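PDB 6MCA: ankyrin repeat domain protein from Legionella pneumophila subsp. pneumophila, which is a secreted effector with ankyrin repeats and a cysteine protease-like domain, and engages the host LARP7 component of the 7SK snRNP complex. Local coordinates for residues A[186-191]-A[265-270]. Numbering follows the deposited sequence.
Sequences FILEFT and GHALCF
The phenyl ring of Phe186 meets the CB of Ala267 obliquely, while the CD1 methyl of Leu188 stands at the ring's edge, close to its plane, 3.7 Å from Phe186 CZ. The contact joins the start of helix 188-202 to strand 266-273 of the five-stranded antiparallel sheet, which probably belongs to the cysteine protease-like part. Phe186 CE2 lies 3.8 Å from Ala267 CB, with CZ a little farther off. With CG anti to the backbone N (chi1 178°), the CE2-CZ side of the ring is the part that meets Ala267. Leu188 CD1 adds a looser apolar touch, 4.3 Å from the same Ala267 CB, so one small methyl receives both side chains; no hydrogen bond crosses the interface. Helix 348-353 lies against both parts: Ser348 OG and Asn351 ND2 bond the backbone N and O of Ala267, and Ser348 also touches the Phe186 side chain. Ile187 is the N-cap residue of helix 188-202, and its carbonyl is gripped twice from one turn on. Thr191 N approaches Ile187 O at 2.9 Å from one face of the carbonyl plane, and Thr191 OG1 reaches that oxygen at 2.7 Å from the opposite face.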
loop_
_atom_site.group_PDB
_atom_site.type_symbol
_atom_site.label_atom_id
_atom_site.label_comp_id
_atom_site.label_asym_id
_atom_site.label_seq_id
_atom_site.Cartn_x
_atom_site.Cartn_y
_atom_site.Cartn_z
ATOM N N PHE A 186 2.687 2.350 -7.117
ATOM C CA PHE A 186 1.488 2.179 -6.310
ATOM C C PHE A 186 1.178 0.696 -6.151
ATOM O O PHE A 186 1.168 -0.051 -7.135
ATOM C CB PHE A 186 0.294 2.901 -6.939
ATOM C CG PHE A 186 -0.991 2.715 -6.182
ATOM C CD1 PHE A 186 -1.260 3.471 -5.053
ATOM C CD2 PHE A 186 -1.927 1.782 -6.596
ATOM C CE1 PHE A 186 -2.441 3.302 -4.353
ATOM C CE2 PHE A 186 -3.110 1.607 -5.900
ATOM C CZ PHE A 186 -3.367 2.369 -4.776
ATOM N N ILE A 187 0.927 0.279 -4.912
ATOM C CA ILE A 187 0.540 -1.090 -4.588
ATOM C C ILE A 187 -0.759 -1.022 -3.797
ATOM O O ILE A 187 -0.800 -0.416 -2.720
ATOM C CB ILE A 187 1.628 -1.827 -3.792
ATOM C CG1 ILE A 187 2.985 -1.686 -4.487
ATOM C CG2 ILE A 187 1.263 -3.293 -3.624
ATOM C CD1 ILE A 187 4.160 -2.102 -3.632
ATOM N N LEU A 188 -1.812 -1.653 -4.323
ATOM C CA LEU A 188 -3.155 -1.433 -3.791
ATOM C C LEU A 188 -3.333 -2.068 -2.416
ATOM O O LEU A 188 -3.764 -1.403 -1.467
ATOM C CB LEU A 188 -4.197 -1.969 -4.773
ATOM C CG LEU A 188 -5.661 -1.738 -4.394
ATOM C CD1 LEU A 188 -5.940 -0.254 -4.212
ATOM C CD2 LEU A 188 -6.585 -2.336 -5.442
ATOM N N GLU A 189 -3.029 -3.364 -2.293
ATOM C CA GLU A 189 -3.204 -4.046 -1.013
ATOM C C GLU A 189 -2.304 -3.443 0.058
ATOM O O GLU A 189 -2.729 -3.246 1.207
ATOM C CB GLU A 189 -2.922 -5.540 -1.178
ATOM C CG GLU A 189 -3.670 -6.184 -2.336
ATOM C CD GLU A 189 -3.593 -7.699 -2.313
ATOM O OE1 GLU A 189 -4.151 -8.311 -1.379
ATOM O OE2 GLU A 189 -2.976 -8.277 -3.233
ATOM N N PHE A 190 -1.054 -3.147 -0.306
ATOM C CA PHE A 190 -0.159 -2.443 0.603
ATOM C C PHE A 190 -0.758 -1.112 1.037
ATOM O O PHE A 190 -0.690 -0.750 2.216
ATOM C CB PHE A 190 1.201 -2.229 -0.065
ATOM C CG PHE A 190 2.123 -1.323 0.704
ATOM C CD1 PHE A 190 2.894 -1.819 1.743
ATOM C CD2 PHE A 190 2.226 0.021 0.383
ATOM C CE1 PHE A 190 3.746 -0.993 2.450
ATOM C CE2 PHE A 190 3.073 0.853 1.088
ATOM C CZ PHE A 190 3.836 0.345 2.123
ATOM N N THR A 191 -1.347 -0.372 0.093
ATOM C CA THR A 191 -1.920 0.929 0.423
ATOM C C THR A 191 -3.087 0.789 1.394
ATOM O O THR A 191 -3.193 1.554 2.358
ATOM C CB THR A 191 -2.364 1.650 -0.852
ATOM O OG1 THR A 191 -1.210 2.007 -1.624
ATOM C CG2 THR A 191 -3.140 2.911 -0.513
ATOM N N GLY A 265 -5.070 2.035 -15.740
ATOM C CA GLY A 265 -3.840 2.091 -14.978
ATOM C C GLY A 265 -3.917 2.840 -13.668
ATOM O O GLY A 265 -2.874 3.090 -13.056
ATOM N N HIS A 266 -5.115 3.203 -13.212
ATOM C CA HIS A 266 -5.276 3.950 -11.975
ATOM C C HIS A 266 -6.303 3.268 -11.085
ATOM O O HIS A 266 -7.186 2.551 -11.560
ATOM C CB HIS A 266 -5.709 5.398 -12.243
ATOM C CG HIS A 266 -4.692 6.205 -12.987
ATOM N ND1 HIS A 266 -3.343 5.923 -12.944
ATOM C CD2 HIS A 266 -4.826 7.283 -13.795
ATOM C CE1 HIS A 266 -2.690 6.794 -13.692
ATOM N NE2 HIS A 266 -3.566 7.630 -14.220
ATOM N N ALA A 267 -6.182 3.500 -9.784
ATOM C CA ALA A 267 -7.142 2.997 -8.812
ATOM C C ALA A 267 -8.106 4.118 -8.451
ATOM O O ALA A 267 -7.692 5.147 -7.905
ATOM C CB ALA A 267 -6.438 2.466 -7.564
ATOM N N LEU A 268 -9.380 3.930 -8.774
ATOM C CA LEU A 268 -10.429 4.817 -8.298
ATOM C C LEU A 268 -11.215 4.092 -7.216
ATOM O O LEU A 268 -11.193 2.862 -7.126
ATOM C CB LEU A 268 -11.348 5.274 -9.438
ATOM C CG LEU A 268 -12.204 4.263 -10.200
ATOM C CD1 LEU A 268 -13.393 4.976 -10.822
ATOM C CD2 LEU A 268 -11.393 3.563 -11.273
ATOM N N CYS A 269 -11.881 4.854 -6.356
ATOM C CA CYS A 269 -12.471 4.264 -5.163
ATOM C C CYS A 269 -13.973 4.497 -5.127
ATOM O O CYS A 269 -14.461 5.546 -5.550
ATOM C CB CYS A 269 -11.815 4.820 -3.899
ATOM S SG CYS A 269 -10.119 4.237 -3.661
ATOM N N PHE A 270 -14.705 3.508 -4.628
ATOM C CA PHE A 270 -16.136 3.629 -4.422
ATOM C C PHE A 270 -16.454 3.293 -2.975
ATOM O O PHE A 270 -15.819 2.422 -2.375
ATOM C CB PHE A 270 -16.914 2.712 -5.368
ATOM C CG PHE A 270 -16.724 3.040 -6.820
ATOM C CD1 PHE A 270 -15.634 2.548 -7.520
ATOM C CD2 PHE A 270 -17.631 3.848 -7.485
ATOM C CE1 PHE A 270 -15.459 2.846 -8.857
ATOM C CE2 PHE A 270 -17.462 4.151 -8.823
ATOM C CZ PHE A 270 -16.374 3.650 -9.509
#